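PDB 6IUY: glycerol-3-phosphate dehydrogenase [NAD(+)] from Dunaliella salina, which probably catalyses the NAD-dependent interconversion of dihydroxyacetone phosphate and glycerol 3-phosphate, in a two-domain chain that also carries a phosphatase-like domain and can make glycerol directly. Local coordinates for residues Leu90-Pro94 against Thr95-Arg99; Gly134-Glu137 against Met138-Ile142; Ile487-Gln490 against Gly491-Met495; Pro600-Ile603 against Leu604-Arg607. All blocks are in the same frame, centred on the assembly; numbering follows the deposited sequence.

How the contacts relate
Contacts 1 and 2 lie in the haloacid dehalogenase-like part of the chain, contacts 3 and 4 in the C-terminal part of the dehydrogenase, on the far side of the chain's centre; the centres of contacts 2 and 3 are about 59 Å apart. Within each pair the contacts touch: Ile97 packs on Met138, and Tyr606 and Leu604 pack on helix 481-502. Contact 1 is a surface helix start with a salt bridge, and contact 2 a partly buried helix start not far from the magnesium site. Contact 3 is buried mid-helix, with its polar groups linked in a chain, whereas contact 4 is a turn joined by a single backbone bond between its segments. Contacts 3 and 4 both touch the second subunit.

Contact 1 (Leu90-Pro94 against Thr95-Arg99); sequences LNFTP and TDIDR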
loop_
_atom_site.group_PDB
_atom_site.type_symbol
_atom_site.label_atom_id
_atom_site.label_comp_id
_atom_site.label_asym_id
_atom_site.label_seq_id
_atom_site.Cartn_x
_atom_site.Cartn_y
_atom_site.Cartn_z
ATOM N N LEU A 90 24.324 -57.898 -17.018
ATOM C CA LEU A 90 23.052 -58.099 -16.311
ATOM C C LEU A 90 22.220 -59.369 -16.621
ATOM O O LEU A 90 22.682 -60.510 -16.457
ATOM C CB LEU A 90 22.154 -56.867 -16.536
ATOM C CG LEU A 90 21.871 -56.364 -17.956
ATOM C CD1 LEU A 90 22.232 -57.384 -19.047
ATOM C CD2 LEU A 90 20.409 -56.000 -18.050
ATOM N N ASN A 91 20.993 -59.116 -17.083
ATOM C CA ASN A 91 19.831 -59.968 -16.847
ATOM C C ASN A 91 19.408 -59.776 -15.386
ATOM O O ASN A 91 19.347 -60.727 -14.605
ATOM C CB ASN A 91 20.123 -61.429 -17.166
ATOM C CG ASN A 91 18.990 -62.089 -17.935
ATOM O OD1 ASN A 91 17.945 -61.475 -18.177
ATOM N ND2 ASN A 91 19.198 -63.340 -18.334
ATOM N N PHE A 92 19.120 -58.514 -15.053
ATOM C CA PHE A 92 18.958 -58.003 -13.681
ATOM C C PHE A 92 17.633 -57.228 -13.560
ATOM O O PHE A 92 17.223 -56.540 -14.499
ATOM C CB PHE A 92 20.175 -57.125 -13.323
ATOM C CG PHE A 92 19.980 -56.201 -12.136
ATOM C CD1 PHE A 92 20.328 -56.600 -10.853
ATOM C CD2 PHE A 92 19.516 -54.903 -12.318
ATOM C CE1 PHE A 92 20.180 -55.738 -9.762
ATOM C CE2 PHE A 92 19.361 -54.035 -11.229
ATOM C CZ PHE A 92 19.696 -54.458 -9.952
ATOM N N THR A 93 16.977 -57.343 -12.407
ATOM C CA THR A 93 15.571 -56.965 -12.281
ATOM C C THR A 93 15.314 -55.968 -11.132
ATOM O O THR A 93 16.015 -55.984 -10.119
ATOM C CB THR A 93 14.705 -58.238 -12.086
ATOM O OG1 THR A 93 13.395 -58.045 -12.639
ATOM C CG2 THR A 93 14.609 -58.612 -10.617
ATOM N N PRO A 94 14.296 -55.101 -11.289
ATOM C CA PRO A 94 14.002 -53.997 -10.366
ATOM C C PRO A 94 13.866 -54.442 -8.918
ATOM O O PRO A 94 14.315 -53.743 -8.008
ATOM C CB PRO A 94 12.668 -53.449 -10.884
ATOM C CG PRO A 94 12.085 -54.554 -11.696
ATOM C CD PRO A 94 13.266 -55.214 -12.331
ATOM N N THR A 95 13.244 -55.593 -8.704
ATOM C CA THR A 95 13.134 -56.136 -7.359
ATOM C C THR A 95 14.530 -56.317 -6.750
ATOM O O THR A 95 14.705 -56.234 -5.538
ATOM C CB THR A 95 12.352 -57.468 -7.352
ATOM O OG1 THR A 95 12.983 -58.399 -6.467
ATOM C CG2 THR A 95 12.300 -58.069 -8.738
ATOM N N ASP A 96 15.531 -56.528 -7.599
ATOM C CA ASP A 96 16.912 -56.614 -7.124
ATOM C C ASP A 96 17.463 -55.266 -6.640
ATOM O O ASP A 96 18.104 -55.204 -5.586
ATOM C CB ASP A 96 17.827 -57.173 -8.214
ATOM C CG ASP A 96 17.765 -58.680 -8.311
ATOM O OD1 ASP A 96 18.469 -59.353 -7.527
ATOM O OD2 ASP A 96 17.016 -59.193 -9.169
ATOM N N ILE A 97 17.231 -54.197 -7.405
ATOM C CA ILE A 97 17.702 -52.872 -6.999
ATOM C C ILE A 97 17.004 -52.461 -5.699
ATOM O O ILE A 97 17.609 -51.821 -4.839
ATOM C CB ILE A 97 17.475 -51.806 -8.106
ATOM C CG1 ILE A 97 18.313 -50.552 -7.842
ATOM C CG2 ILE A 97 16.015 -51.439 -8.211
ATOM C CD1 ILE A 97 19.782 -50.812 -7.646
ATOM N N ASP A 98 15.740 -52.853 -5.551
ATOM C CA ASP A 98 15.009 -52.678 -4.296
ATOM C C ASP A 98 15.708 -53.370 -3.137
ATOM O O ASP A 98 15.951 -52.757 -2.095
ATOM C CB ASP A 98 13.585 -53.224 -4.412
ATOM C CG ASP A 98 12.688 -52.343 -5.246
ATOM O OD1 ASP A 98 13.215 -51.540 -6.048
ATOM O OD2 ASP A 98 11.451 -52.460 -5.097
ATOM N N ARG A 99 16.008 -54.656 -3.320
ATOM C CA ARG A 99 16.677 -55.443 -2.291
ATOM C C ARG A 99 17.938 -54.743 -1.824
ATOM O O ARG A 99 18.112 -54.491 -0.633
ATOM C CB ARG A 99 17.042 -56.848 -2.798
ATOM C CG ARG A 99 15.880 -57.805 -3.018
ATOM C CD ARG A 99 16.372 -59.258 -3.163
ATOM N NE ARG A 99 17.476 -59.396 -4.119
ATOM C CZ ARG A 99 18.093 -60.541 -4.404
ATOM N NH1 ARG A 99 17.718 -61.669 -3.813
ATOM N NH2 ARG A 99 19.089 -60.562 -5.283
#
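Thr93 and Pro94 turn their carbonyls toward the first amides of helix 94-103: Asp98 N bonds to Pro94 O at 3.0 Å and nearly straight (168°), and Asp96 N bonds to Thr93 O, although both oxygens are crowded in the model and their places are less sure. Arg99 N continues the pattern one residue on, bonding to Thr95 O at 3.0 Å.

Phe92 reaches across to the first turn of the helix. With CG anti to the backbone N (chi1 162°), the ring runs from the incoming loop toward the helix start, and its CZ comes to 3.9 Å from Ile97 CB and 3.6 Å from Ile97 N. The same ring passes Asp96, its plane 37° from that of the carboxylate; the spacing of these two groups is too tight in the model to carry detail. Met59 and Trp160, both in loops, also touch the ring.

The helix belongs to the run of helices inserted between strands 37-40 and 127-131 of the haloacid dehalogenase-like part, a position consistent with the helical cap of phosphoserine phosphatase-like members of that superfamily. Asp96 and Arg99 meet on its exposed side, where NH2 of Arg99 forms a salt bridge with OD1 of Asp96 at 2.6 Å. The arginine chain bends at chi3 to bring its guanidinium back over the preceding turn. A carboxylate in the first turn would also probably be favoured by the helix dipole. Pro94, whose ring has no N-H to offer, packs against Glu167 of a neighbouring loop.

Contact 2 (Gly134-Glu137 against Met138-Ile142); sequences GFRE and MALPI
Arg136 runs past Leu140, one helical turn ahead. Its CB points away from the following turn, and CG, swung opposite the backbone N (chi1 -170°), lies 3.8 Å from Leu140 CD1. The extended chain then passes this methyl, with NE still 4.0 Å from Leu140 CD1. At the tip, Leu140 CD2 stands over one face of the guanidinium, 4.2 Å above its plane and offset toward the rim. NH1 bonds to the carbonyl oxygens of Val153 and Cys155, which ties the helix start to strand 153-154 and the loop after it.

Phe135 sits at the N-cap position. Its carbonyl oxygen takes two amides: Ala139 N in the carbonyl plane, and Met138 N at 3.0 Å, well above that plane. Met138 CG rests 3.7 Å from Phe135 CB, near the edge of the ring. Farther on, Pro141 has no amide hydrogen for Glu137 O; its CD lies 3.5 Å from that oxygen instead, and the helix is kinked there. OE2 of Glu137 accepts a hydrogen bond from Met158 N.

Gly134 N bonds to Ser132 OG, just after strand 127-131; this serine is probably that of motif II of the haloacid dehalogenase superfamily. Met138 lies about 7 Å, side chain to side chain, from the magnesium ligand Asp43, and the strand-loop-helix arrangement is that of a beta-alpha-beta unit in the Rossmann-like core of this superfamily.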
loop_
_atom_site.group_PDB
_atom_site.type_symbol
_atom_site.label_atom_id
_atom_site.label_comp_id
_atom_site.label_asym_id
_atom_site.label_seq_id
_atom_site.Cartn_x
_atom_site.Cartn_y
_atom_site.Cartn_z
ATOM N N GLY A 134 27.591 -41.902 -11.849
ATOM C CA GLY A 134 27.070 -43.225 -11.575
ATOM C C GLY A 134 25.584 -43.330 -11.854
ATOM O O GLY A 134 25.061 -42.681 -12.765
ATOM N N PHE A 135 24.903 -44.141 -11.055
ATOM C CA PHE A 135 23.490 -44.409 -11.269
ATOM C C PHE A 135 22.592 -43.551 -10.378
ATOM O O PHE A 135 22.814 -43.457 -9.170
ATOM C CB PHE A 135 23.196 -45.894 -11.029
ATOM C CG PHE A 135 24.024 -46.822 -11.875
ATOM C CD1 PHE A 135 23.978 -46.747 -13.258
ATOM C CD2 PHE A 135 24.839 -47.776 -11.287
ATOM C CE1 PHE A 135 24.736 -47.606 -14.044
ATOM C CE2 PHE A 135 25.596 -48.634 -12.063
ATOM C CZ PHE A 135 25.542 -48.545 -13.446
ATOM N N ARG A 136 21.580 -42.940 -10.989
ATOM C CA ARG A 136 20.601 -42.127 -10.268
ATOM C C ARG A 136 19.938 -42.934 -9.177
ATOM O O ARG A 136 19.745 -42.450 -8.064
ATOM C CB ARG A 136 19.540 -41.577 -11.228
ATOM C CG ARG A 136 18.610 -40.530 -10.620
ATOM C CD ARG A 136 17.753 -39.842 -11.680
ATOM N NE ARG A 136 17.125 -38.617 -11.186
ATOM C CZ ARG A 136 17.759 -37.461 -10.999
ATOM N NH1 ARG A 136 19.048 -37.369 -11.258
ATOM N NH2 ARG A 136 17.104 -36.393 -10.535
ATOM N N GLU A 137 19.615 -44.181 -9.492
ATOM C CA GLU A 137 18.930 -45.063 -8.556
ATOM C C GLU A 137 19.702 -45.232 -7.244
ATOM O O GLU A 137 19.156 -45.710 -6.242
ATOM C CB GLU A 137 18.695 -46.433 -9.205
ATOM C CG GLU A 137 17.750 -46.420 -10.400
ATOM C CD GLU A 137 18.448 -46.112 -11.708
ATOM O OE1 GLU A 137 19.668 -45.855 -11.691
ATOM O OE2 GLU A 137 17.776 -46.129 -12.763
ATOM N N MET A 138 20.973 -44.844 -7.256
ATOM C CA MET A 138 21.827 -44.966 -6.078
ATOM C C MET A 138 21.997 -43.627 -5.356
ATOM O O MET A 138 22.166 -43.578 -4.127
ATOM C CB MET A 138 23.199 -45.511 -6.479
ATOM C CG MET A 138 23.143 -46.721 -7.404
ATOM S SD MET A 138 22.609 -48.203 -6.539
ATOM C CE MET A 138 23.880 -48.261 -5.286
ATOM N N ALA A 139 21.974 -42.546 -6.134
ATOM C CA ALA A 139 22.204 -41.209 -5.599
ATOM C C ALA A 139 20.966 -40.649 -4.905
ATOM O O ALA A 139 21.093 -39.794 -4.026
ATOM C CB ALA A 139 22.652 -40.260 -6.704
ATOM N N LEU A 140 19.779 -41.121 -5.291
ATOM C CA LEU A 140 18.545 -40.509 -4.802
ATOM C C LEU A 140 18.266 -40.842 -3.346
ATOM O O LEU A 140 17.751 -40.002 -2.617
ATOM C CB LEU A 140 17.344 -40.900 -5.676
ATOM C CG LEU A 140 17.304 -40.152 -7.016
ATOM C CD1 LEU A 140 16.061 -40.489 -7.830
ATOM C CD2 LEU A 140 17.383 -38.662 -6.780
ATOM N N PRO A 141 18.602 -42.064 -2.906
ATOM C CA PRO A 141 18.414 -42.331 -1.472
ATOM C C PRO A 141 19.387 -41.509 -0.646
ATOM O O PRO A 141 19.030 -40.996 0.415
ATOM C CB PRO A 141 18.703 -43.830 -1.339
ATOM C CG PRO A 141 18.479 -44.394 -2.730
ATOM C CD PRO A 141 18.907 -43.290 -3.670
ATOM N N ILE A 142 20.610 -41.373 -1.137
ATOM C CA ILE A 142 21.584 -40.534 -0.464
ATOM C C ILE A 142 21.103 -39.081 -0.454
ATOM O O ILE A 142 21.239 -38.394 0.555
ATOM C CB ILE A 142 22.976 -40.616 -1.127
ATOM C CG1 ILE A 142 23.478 -42.060 -1.146
ATOM C CG2 ILE A 142 23.971 -39.730 -0.388
ATOM C CD1 ILE A 142 24.729 -42.247 -1.965
#

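Contact 3 (Ile487-Gln490 against Gly491-Met495); sequences ILRQ and GLSEM
The amide of Gln490 and the carboxylate of Glu494 stand almost perpendicular, their planes 79° apart. NE2 of Gln490 donates within its amide plane to the anti lone pair of Glu494 OE1, at 2.9 Å and close to straight (170°). At the other end of the amide, OE1 of Gln490 accepts from NH2 of Arg489 at 2.8 Å, in plane and on a lone pair. Bonds at both ends therefore fix the rotation of the amide, and Tyr606 CE1 lies over one of its faces, 3.5 Å from Gln490 CD. The guanidinium of Arg489 has Ser493 CB at 4.2 Å from its NH1.

The glutamine gets there with chi1 trans and a bend at chi2 (69°) that turns the amide along the helix toward Glu494. Glu494 itself extends beyond CG, and its two oxygens also receive Leu586 N and Phe587 N at the start of helix 585-594. Beneath, successive backbone bonds run from Gly491 N to Ile487 O through Glu494 N to Gln490 O.

Leu488 and Leu492 face helix 514-526, and Arg489 NE forms a salt bridge with Glu423 of the second subunit. This part of helix 481-502 belongs to the helical C-terminal domain of the dehydrogenase at its dimer interface, with Leu492 about 7 Å from the substrate-binding Lys464, side chain to side chain.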
loop_
_atom_site.group_PDB
_atom_site.type_symbol
_atom_site.label_atom_id
_atom_site.label_comp_id
_atom_site.label_asym_id
_atom_site.label_seq_id
_atom_site.Cartn_x
_atom_site.Cartn_y
_atom_site.Cartn_z
ATOM N N ILE A 487 -5.145 13.045 8.131
ATOM C CA ILE A 487 -3.722 13.308 8.370
ATOM C C ILE A 487 -2.892 12.119 7.925
ATOM O O ILE A 487 -1.887 12.277 7.246
ATOM C CB ILE A 487 -3.440 13.611 9.841
ATOM C CG1 ILE A 487 -4.238 14.840 10.265
ATOM C CG2 ILE A 487 -1.926 13.835 10.068
ATOM C CD1 ILE A 487 -4.253 15.104 11.764
ATOM N N LEU A 488 -3.327 10.919 8.274
ATOM C CA LEU A 488 -2.596 9.733 7.849
ATOM C C LEU A 488 -2.623 9.530 6.329
ATOM O O LEU A 488 -1.586 9.186 5.711
ATOM C CB LEU A 488 -3.136 8.490 8.554
ATOM C CG LEU A 488 -2.264 8.205 9.799
ATOM C CD1 LEU A 488 -2.326 9.399 10.757
ATOM C CD2 LEU A 488 -2.680 6.918 10.495
ATOM N N ARG A 489 -3.795 9.737 5.731
ATOM C CA ARG A 489 -3.943 9.595 4.284
ATOM C C ARG A 489 -3.014 10.551 3.556
ATOM O O ARG A 489 -2.252 10.135 2.688
ATOM C CB ARG A 489 -5.387 9.857 3.834
ATOM C CG ARG A 489 -5.574 9.510 2.357
ATOM C CD ARG A 489 -6.554 10.404 1.647
ATOM N NE ARG A 489 -6.385 11.817 1.965
ATOM C CZ ARG A 489 -5.504 12.619 1.386
ATOM N NH1 ARG A 489 -4.673 12.137 0.477
ATOM N NH2 ARG A 489 -5.446 13.907 1.731
ATOM N N GLN A 490 -3.094 11.836 3.897
ATOM C CA GLN A 490 -2.231 12.825 3.275
ATOM C C GLN A 490 -0.743 12.523 3.565
ATOM O O GLN A 490 0.133 12.660 2.700
ATOM C CB GLN A 490 -2.605 14.212 3.765
ATOM C CG GLN A 490 -1.763 15.336 3.176
ATOM C CD GLN A 490 -2.016 15.556 1.688
ATOM O OE1 GLN A 490 -3.046 15.142 1.142
ATOM N NE2 GLN A 490 -1.071 16.208 1.025
ATOM N N GLY A 491 -0.463 12.099 4.790
ATOM C CA GLY A 491 0.890 11.767 5.167
ATOM C C GLY A 491 1.444 10.639 4.337
ATOM O O GLY A 491 2.564 10.712 3.843
ATOM N N LEU A 492 0.667 9.580 4.184
ATOM C CA LEU A 492 1.125 8.445 3.399
ATOM C C LEU A 492 1.344 8.871 1.949
ATOM O O LEU A 492 2.318 8.468 1.299
ATOM C CB LEU A 492 0.120 7.301 3.488
ATOM C CG LEU A 492 0.505 6.015 2.770
ATOM C CD1 LEU A 492 1.874 5.553 3.248
ATOM C CD2 LEU A 492 -0.564 4.943 3.016
ATOM N N SER A 493 0.457 9.727 1.457
ATOM C CA SER A 493 0.530 10.176 0.067
ATOM C C SER A 493 1.759 11.060 -0.162
ATOM O O SER A 493 2.370 11.028 -1.241
ATOM C CB SER A 493 -0.780 10.893 -0.335
ATOM O OG SER A 493 -0.542 12.087 -1.055
ATOM N N GLU A 494 2.147 11.828 0.851
ATOM C CA GLU A 494 3.345 12.658 0.715
ATOM C C GLU A 494 4.642 11.858 0.928
ATOM O O GLU A 494 5.660 12.184 0.345
ATOM C CB GLU A 494 3.305 13.832 1.678
ATOM C CG GLU A 494 2.270 14.857 1.338
ATOM C CD GLU A 494 2.413 16.073 2.195
ATOM O OE1 GLU A 494 1.413 16.810 2.375
ATOM O OE2 GLU A 494 3.545 16.287 2.701
ATOM N N MET A 495 4.600 10.822 1.759
ATOM C CA MET A 495 5.723 9.900 1.865
ATOM C C MET A 495 6.015 9.336 0.480
ATOM O O MET A 495 7.146 9.416 -0.024
ATOM C CB MET A 495 5.415 8.775 2.856
ATOM C CG MET A 495 5.460 9.216 4.324
ATOM S SD MET A 495 4.696 8.028 5.455
ATOM C CE MET A 495 5.668 6.529 5.219
#

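Contact 4 (Pro600-Ile603 against Leu604-Arg607); sequences PTMI and LRYR
Met602 folds over the aliphatic part of Arg605: bent at both chi2 and chi3, it brings SD to 4.1 Å from Arg605 CB, while its terminal methyl lies near the plane of the guanidinium, at the edge. This methyl comes too close to the arginine CB for its exact place to be trusted. Beneath the pair, Arg605 N bonds to Met602 O at 3.0 Å, approaching 64° out of the carbonyl plane, and so closes a turn from residue i to i+3. Arg605 occupies the N-cap position of helix 606-609.

On the inner side, Ile603 CG2 touches Leu604 CG at 4.0 Å. The carbonyl oxygen of Ile603 lies in the plane of the Tyr606 ring, at its edge, 3.6 Å from Tyr606 CD2. The ring's hydroxyl is hydrogen-bonded to Glu423 of the second subunit, and it also stands over the centre of the Arg607 guanidinium.

The turn lies across several helices of the C-terminal domain: Ile603 packs on helices 585-594 and 454-477, Leu604 on Ser483 and Ile487 of helix 481-502, and Tyr606 between helices 481-502 and 585-594, while Leu421 of the second subunit meets Leu604 and Arg605.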
loop_
_atom_site.group_PDB
_atom_site.type_symbol
_atom_site.label_atom_id
_atom_site.label_comp_id
_atom_site.label_asym_id
_atom_site.label_seq_id
_atom_site.Cartn_x
_atom_site.Cartn_y
_atom_site.Cartn_z
ATOM N N PRO A 600 -1.501 25.292 16.030
ATOM C CA PRO A 600 -1.762 23.858 15.923
ATOM C C PRO A 600 -3.132 23.556 15.319
ATOM O O PRO A 600 -3.303 22.511 14.687
ATOM C CB PRO A 600 -1.678 23.371 17.377
ATOM C CG PRO A 600 -0.865 24.425 18.095
ATOM C CD PRO A 600 -1.138 25.716 17.393
ATOM N N THR A 601 -4.092 24.461 15.495
ATOM C CA THR A 601 -5.460 24.206 15.036
ATOM C C THR A 601 -5.582 24.127 13.516
ATOM O O THR A 601 -6.612 23.683 13.004
ATOM C CB THR A 601 -6.435 25.287 15.521
ATOM O OG1 THR A 601 -6.094 26.527 14.905
ATOM C CG2 THR A 601 -6.372 25.443 17.036
ATOM N N MET A 602 -4.547 24.552 12.798
ATOM C CA MET A 602 -4.562 24.525 11.333
ATOM C C MET A 602 -4.066 23.211 10.741
ATOM O O MET A 602 -3.812 23.134 9.538
ATOM C CB MET A 602 -3.714 25.668 10.763
ATOM C CG MET A 602 -4.327 27.062 10.896
ATOM S SD MET A 602 -5.907 27.246 10.041
ATOM C CE MET A 602 -5.444 26.873 8.358
ATOM N N ILE A 603 -3.934 22.176 11.563
ATOM C CA ILE A 603 -3.316 20.932 11.092
ATOM C C ILE A 603 -4.172 20.223 10.033
ATOM O O ILE A 603 -3.633 19.614 9.119
ATOM C CB ILE A 603 -3.022 19.961 12.266
ATOM C CG1 ILE A 603 -2.125 18.794 11.822
ATOM C CG2 ILE A 603 -4.297 19.417 12.861
ATOM C CD1 ILE A 603 -0.719 19.169 11.534
ATOM N N LEU A 604 -5.497 20.291 10.132
ATOM C CA LEU A 604 -6.325 19.646 9.114
ATOM C C LEU A 604 -6.503 20.567 7.898
ATOM O O LEU A 604 -7.135 20.193 6.921
ATOM C CB LEU A 604 -7.688 19.252 9.680
ATOM C CG LEU A 604 -7.666 18.362 10.930
ATOM C CD1 LEU A 604 -9.046 18.321 11.588
ATOM C CD2 LEU A 604 -7.195 16.959 10.566
ATOM N N ARG A 605 -5.925 21.766 7.967
ATOM C CA ARG A 605 -6.034 22.747 6.886
ATOM C C ARG A 605 -4.708 22.922 6.162
ATOM O O ARG A 605 -4.326 24.044 5.811
ATOM C CB ARG A 605 -6.503 24.102 7.426
ATOM C CG ARG A 605 -7.988 24.170 7.790
ATOM C CD ARG A 605 -8.819 24.709 6.622
ATOM N NE ARG A 605 -10.165 25.085 7.051
ATOM C CZ ARG A 605 -10.481 26.240 7.640
ATOM N NH1 ARG A 605 -9.547 27.160 7.882
ATOM N NH2 ARG A 605 -11.741 26.476 7.991
ATOM N N TYR A 606 -4.019 21.807 5.931
ATOM C CA TYR A 606 -2.677 21.831 5.367
ATOM C C TYR A 606 -2.596 22.467 3.967
ATOM O O TYR A 606 -1.670 23.230 3.696
ATOM C CB TYR A 606 -2.116 20.411 5.331
ATOM C CG TYR A 606 -3.074 19.393 4.776
ATOM C CD1 TYR A 606 -3.158 19.153 3.405
ATOM C CD2 TYR A 606 -3.903 18.670 5.618
ATOM C CE1 TYR A 606 -4.043 18.205 2.896
ATOM C CE2 TYR A 606 -4.789 17.725 5.119
ATOM C CZ TYR A 606 -4.852 17.495 3.763
ATOM O OH TYR A 606 -5.734 16.552 3.289
ATOM N N ARG A 607 -3.549 22.154 3.087
ATOM C CA ARG A 607 -3.607 22.758 1.744
ATOM C C ARG A 607 -3.519 24.279 1.816
ATOM O O ARG A 607 -3.030 24.938 0.898
ATOM C CB ARG A 607 -4.902 22.345 1.017
ATOM C CG ARG A 607 -4.798 21.078 0.170
ATOM C CD ARG A 607 -6.061 20.217 0.281
ATOM N NE ARG A 607 -5.774 18.815 -0.039
ATOM C CZ ARG A 607 -6.668 17.821 0.001
ATOM N NH1 ARG A 607 -7.936 18.061 0.340
ATOM N NH2 ARG A 607 -6.296 16.577 -0.305
#